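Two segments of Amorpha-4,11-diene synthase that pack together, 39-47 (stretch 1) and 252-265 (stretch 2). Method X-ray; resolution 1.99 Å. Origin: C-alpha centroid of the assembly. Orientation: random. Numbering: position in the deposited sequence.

Stretch 1, residues 39-47: DQFLIVDNQ
Stretch 2, residues 252-265: QSLHREELSQLSKW

Residues 252-265 form a continuous α-helix, part of a longer one; from R256 to W265 each backbone N bonds to the O four residues back, as in S263 N to L259 O at 2.8 Å and W265 N to Q261 O at 3.1 Å. Residues 39-47 lie against it as an irregular segment without helix or strand. The register fixes opposed directions: L42 CA is 4.8 Å from S260 CA, whereas N46 CA is 6.0 Å from S253 CA, so stretch 1 advances toward the N-terminal part of the helix. Together the surfaces bury 633 Å².

D39 stands clear of the helix, but its O accepts a bond from L42 N (3.2 Å), closing a turn at phi/psi of -66/-22 for Q40 and -102/-4 for F41. Q40 contributes mainly backbone, its O lying 3.5 Å from R256 NH2.

F41 is buried, with CA-to-CB toward the helix and chi1 m (-61°), chi2 -65°. L259, in t,p, sets CD2 over one ring face, 3.7 Å from the centroid and 20° off the normal, a CH-pi contact suited to a flat ring and a methyl. R256 NE approaches the ring edge, 3.5 Å from F41 CD1. F41 O lies 3.2 Å from S260 CA in a CA-H...O contact, and a water donates to it at 2.7 Å. The same water donates to R256 O (2.7 Å) and accepts from R256 NE (3.2 Å), joining the loop carbonyl to both backbone and side chain of the arginine.

L42 (-64/-53) points CA-to-CB away, yet chi1 t and chi2 -91° return CD2 to 3.7 Å from S263 CB and 3.6 Å from K264 CG. Its O accepts from S260 OG at 2.6 Å; the short serine, chi1 t, reaches the carbonyl directly from the helix. S263, chi1 m, turns its OG back to L259 O (2.6 Å), satisfying the hydroxyl within the helix.

I43 (-111/131) and V44 (-106/134) are extended. I43, m,m, brings CD1 within 3.6 Å of K264 CE, so the lysine's aliphatic portion serves as apolar surface. V44 points toward the helix, with CG2 3.5 Å from R256 NE; its chi1 of 131° lies between wells, and high B values indicate poor order.

D45 (-113/24) points away, and N46 (-49/128) returns toward the helix. With chi1 -82° and chi2 66°, N46 ND2 donates to S253 OG at 2.9 Å, angle 144°, while OD1 lies over one face of the R256 guanidinium. F41 CD1 covers the opposite face, leaving the m,m,m arginine sandwiched between amide oxygen and aromatic carbon. Q47 points away.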

# COMPACT_ATOMS: atom_id res chain seq x y z
N ASP A 39 4.50 -25.06 7.12
CA ASP A 39 3.80 -25.55 5.94
C ASP A 39 2.29 -25.26 5.94
O ASP A 39 1.53 -25.84 5.14
CB ASP A 39 4.03 -27.06 5.78
CG ASP A 39 5.48 -27.40 5.45
OD1 ASP A 39 5.97 -28.45 5.95
OD2 ASP A 39 6.12 -26.64 4.70
N GLN A 40 1.85 -24.36 6.82
CA GLN A 40 0.41 -24.12 7.03
C GLN A 40 -0.31 -23.53 5.81
O GLN A 40 -1.53 -23.65 5.68
CB GLN A 40 0.18 -23.24 8.26
CG GLN A 40 0.45 -21.76 8.05
CD GLN A 40 0.28 -20.94 9.33
OE1 GLN A 40 1.24 -20.75 10.09
NE2 GLN A 40 -0.93 -20.45 9.56
N PHE A 41 0.44 -22.88 4.93
CA PHE A 41 -0.17 -22.25 3.76
C PHE A 41 -0.00 -23.06 2.48
O PHE A 41 -0.53 -22.67 1.43
CB PHE A 41 0.40 -20.84 3.53
CG PHE A 41 0.15 -19.88 4.66
CD1 PHE A 41 -1.15 -19.48 4.99
CD2 PHE A 41 1.21 -19.34 5.38
CE1 PHE A 41 -1.38 -18.58 6.03
CE2 PHE A 41 0.99 -18.44 6.41
CZ PHE A 41 -0.30 -18.05 6.74
N LEU A 42 0.73 -24.16 2.54
CA LEU A 42 1.09 -24.93 1.34
C LEU A 42 -0.14 -25.52 0.65
O LEU A 42 -0.35 -25.34 -0.56
CB LEU A 42 2.10 -26.03 1.69
CG LEU A 42 2.89 -26.68 0.54
CD1 LEU A 42 2.18 -27.91 -0.02
CD2 LEU A 42 3.18 -25.68 -0.58
N ILE A 43 -0.94 -26.25 1.42
CA ILE A 43 -2.19 -26.81 0.94
C ILE A 43 -3.32 -26.08 1.64
O ILE A 43 -3.30 -25.91 2.87
CB ILE A 43 -2.30 -28.32 1.26
CG1 ILE A 43 -1.15 -29.09 0.60
CG2 ILE A 43 -3.65 -28.86 0.79
CD1 ILE A 43 -1.17 -29.05 -0.92
N VAL A 44 -4.31 -25.62 0.87
CA VAL A 44 -5.46 -24.97 1.47
C VAL A 44 -6.69 -25.88 1.44
O VAL A 44 -6.98 -26.54 0.43
CB VAL A 44 -5.73 -23.58 0.83
CG1 VAL A 44 -7.19 -23.41 0.44
CG2 VAL A 44 -5.31 -22.50 1.80
N ASP A 45 -7.39 -25.94 2.57
CA ASP A 45 -8.56 -26.78 2.71
C ASP A 45 -9.78 -25.89 2.88
O ASP A 45 -10.79 -26.32 3.44
CB ASP A 45 -8.42 -27.69 3.93
CG ASP A 45 -9.12 -29.03 3.76
OD1 ASP A 45 -8.46 -30.00 3.33
OD2 ASP A 45 -10.33 -29.12 4.07
N ASN A 46 -9.68 -24.65 2.40
CA ASN A 46 -10.73 -23.66 2.60
C ASN A 46 -12.12 -24.19 2.25
O ASN A 46 -12.35 -24.74 1.17
CB ASN A 46 -10.38 -22.33 1.91
CG ASN A 46 -9.44 -21.47 2.75
OD1 ASN A 46 -8.28 -21.83 2.98
ND2 ASN A 46 -9.94 -20.32 3.21
N GLN A 47 -13.04 -24.02 3.21
CA GLN A 47 -14.22 -24.87 3.32
C GLN A 47 -15.53 -24.07 3.30
O GLN A 47 -15.88 -23.41 4.28
CB GLN A 47 -14.12 -25.68 4.62
CG GLN A 47 -14.39 -27.17 4.48
CD GLN A 47 -13.58 -27.81 3.38
OE1 GLN A 47 -14.04 -27.94 2.25
NE2 GLN A 47 -12.36 -28.23 3.71
N GLN A 252 -10.81 -13.86 1.50
CA GLN A 252 -9.72 -14.50 2.24
C GLN A 252 -9.39 -15.88 1.68
O GLN A 252 -8.21 -16.25 1.61
CB GLN A 252 -10.05 -14.59 3.72
CG GLN A 252 -8.88 -15.07 4.57
CD GLN A 252 -9.25 -15.22 6.03
OE1 GLN A 252 -10.10 -16.05 6.38
NE2 GLN A 252 -8.62 -14.41 6.89
N SER A 253 -10.42 -16.64 1.30
CA SER A 253 -10.17 -17.96 0.71
C SER A 253 -9.38 -17.84 -0.59
O SER A 253 -8.49 -18.65 -0.85
CB SER A 253 -11.48 -18.72 0.45
OG SER A 253 -12.05 -19.15 1.67
N LEU A 254 -9.68 -16.82 -1.38
CA LEU A 254 -8.97 -16.60 -2.63
C LEU A 254 -7.51 -16.25 -2.34
O LEU A 254 -6.60 -16.78 -2.98
CB LEU A 254 -9.63 -15.47 -3.44
CG LEU A 254 -8.84 -15.03 -4.68
CD1 LEU A 254 -8.78 -16.14 -5.75
CD2 LEU A 254 -9.42 -13.76 -5.26
N HIS A 255 -7.29 -15.37 -1.37
CA HIS A 255 -5.92 -15.01 -0.97
C HIS A 255 -5.17 -16.24 -0.53
O HIS A 255 -3.99 -16.40 -0.85
CB HIS A 255 -5.93 -13.98 0.16
CG HIS A 255 -6.52 -12.66 -0.22
ND1 HIS A 255 -7.08 -11.80 0.69
CD2 HIS A 255 -6.62 -12.05 -1.43
CE1 HIS A 255 -7.51 -10.71 0.06
NE2 HIS A 255 -7.25 -10.84 -1.22
N ARG A 256 -5.85 -17.12 0.21
CA ARG A 256 -5.21 -18.34 0.66
C ARG A 256 -4.86 -19.26 -0.50
O ARG A 256 -3.83 -19.95 -0.46
CB ARG A 256 -6.09 -19.06 1.69
CG ARG A 256 -6.05 -18.40 3.07
CD ARG A 256 -4.70 -18.63 3.75
NE ARG A 256 -4.51 -20.03 4.10
CZ ARG A 256 -4.78 -20.57 5.30
NH1 ARG A 256 -5.26 -19.81 6.28
NH2 ARG A 256 -4.56 -21.86 5.51
N GLU A 257 -5.71 -19.28 -1.53
CA GLU A 257 -5.41 -20.07 -2.75
C GLU A 257 -4.16 -19.54 -3.46
O GLU A 257 -3.32 -20.32 -3.92
CB GLU A 257 -6.61 -20.05 -3.73
CG GLU A 257 -7.88 -20.71 -3.19
CD GLU A 257 -9.02 -20.73 -4.22
OE1 GLU A 257 -9.10 -19.80 -5.06
OE2 GLU A 257 -9.84 -21.68 -4.20
N GLU A 258 -4.07 -18.21 -3.58
CA GLU A 258 -2.91 -17.56 -4.20
C GLU A 258 -1.62 -17.87 -3.44
O GLU A 258 -0.59 -18.17 -4.05
CB GLU A 258 -3.14 -16.04 -4.25
CG GLU A 258 -4.36 -15.64 -5.05
CD GLU A 258 -4.75 -14.18 -4.87
OE1 GLU A 258 -4.12 -13.48 -4.04
OE2 GLU A 258 -5.70 -13.72 -5.57
N LEU A 259 -1.68 -17.78 -2.12
CA LEU A 259 -0.51 -18.03 -1.29
C LEU A 259 -0.13 -19.50 -1.33
O LEU A 259 1.05 -19.85 -1.24
CB LEU A 259 -0.77 -17.58 0.14
CG LEU A 259 0.38 -17.79 1.14
CD1 LEU A 259 1.69 -17.19 0.63
CD2 LEU A 259 0.02 -17.16 2.48
N SER A 260 -1.13 -20.37 -1.46
CA SER A 260 -0.86 -21.80 -1.67
C SER A 260 -0.10 -22.05 -2.98
O SER A 260 0.86 -22.85 -3.02
CB SER A 260 -2.18 -22.58 -1.67
OG SER A 260 -1.96 -23.93 -2.05
N GLN A 261 -0.54 -21.41 -4.05
CA GLN A 261 0.13 -21.53 -5.34
C GLN A 261 1.54 -20.96 -5.26
O GLN A 261 2.49 -21.55 -5.76
CB GLN A 261 -0.69 -20.81 -6.43
CG GLN A 261 -2.06 -21.42 -6.64
CD GLN A 261 -2.98 -20.55 -7.48
OE1 GLN A 261 -4.19 -20.47 -7.22
NE2 GLN A 261 -2.43 -19.90 -8.49
N LEU A 262 1.69 -19.82 -4.61
CA LEU A 262 3.01 -19.22 -4.43
C LEU A 262 3.92 -20.07 -3.56
O LEU A 262 5.14 -20.13 -3.81
CB LEU A 262 2.89 -17.81 -3.86
CG LEU A 262 2.49 -16.81 -4.92
CD1 LEU A 262 1.92 -15.55 -4.26
CD2 LEU A 262 3.72 -16.46 -5.80
N SER A 263 3.33 -20.71 -2.56
CA SER A 263 4.09 -21.56 -1.64
C SER A 263 4.65 -22.76 -2.38
O SER A 263 5.79 -23.16 -2.12
CB SER A 263 3.24 -21.99 -0.44
OG SER A 263 2.83 -20.86 0.30
N LYS A 264 3.86 -23.32 -3.29
CA LYS A 264 4.31 -24.50 -4.06
C LYS A 264 5.44 -24.13 -5.01
O LYS A 264 6.45 -24.82 -5.09
CB LYS A 264 3.16 -25.13 -4.85
CG LYS A 264 2.39 -26.16 -4.06
CD LYS A 264 0.96 -26.31 -4.56
CE LYS A 264 0.05 -26.82 -3.46
NZ LYS A 264 -1.34 -27.02 -3.93
N TRP A 265 5.24 -23.04 -5.74
CA TRP A 265 6.26 -22.45 -6.61
C TRP A 265 7.57 -22.22 -5.87
O TRP A 265 8.64 -22.62 -6.35
CB TRP A 265 5.74 -21.13 -7.15
CG TRP A 265 6.69 -20.32 -8.01
CD1 TRP A 265 6.94 -20.49 -9.35
CD2 TRP A 265 7.47 -19.18 -7.59
NE1 TRP A 265 7.84 -19.54 -9.79
CE2 TRP A 265 8.18 -18.73 -8.73
CE3 TRP A 265 7.64 -18.52 -6.37
CZ2 TRP A 265 9.03 -17.62 -8.68
CZ3 TRP A 265 8.49 -17.43 -6.32
CH2 TRP A 265 9.18 -16.98 -7.47
O HOH W 1 -2.61 -20.91 1.74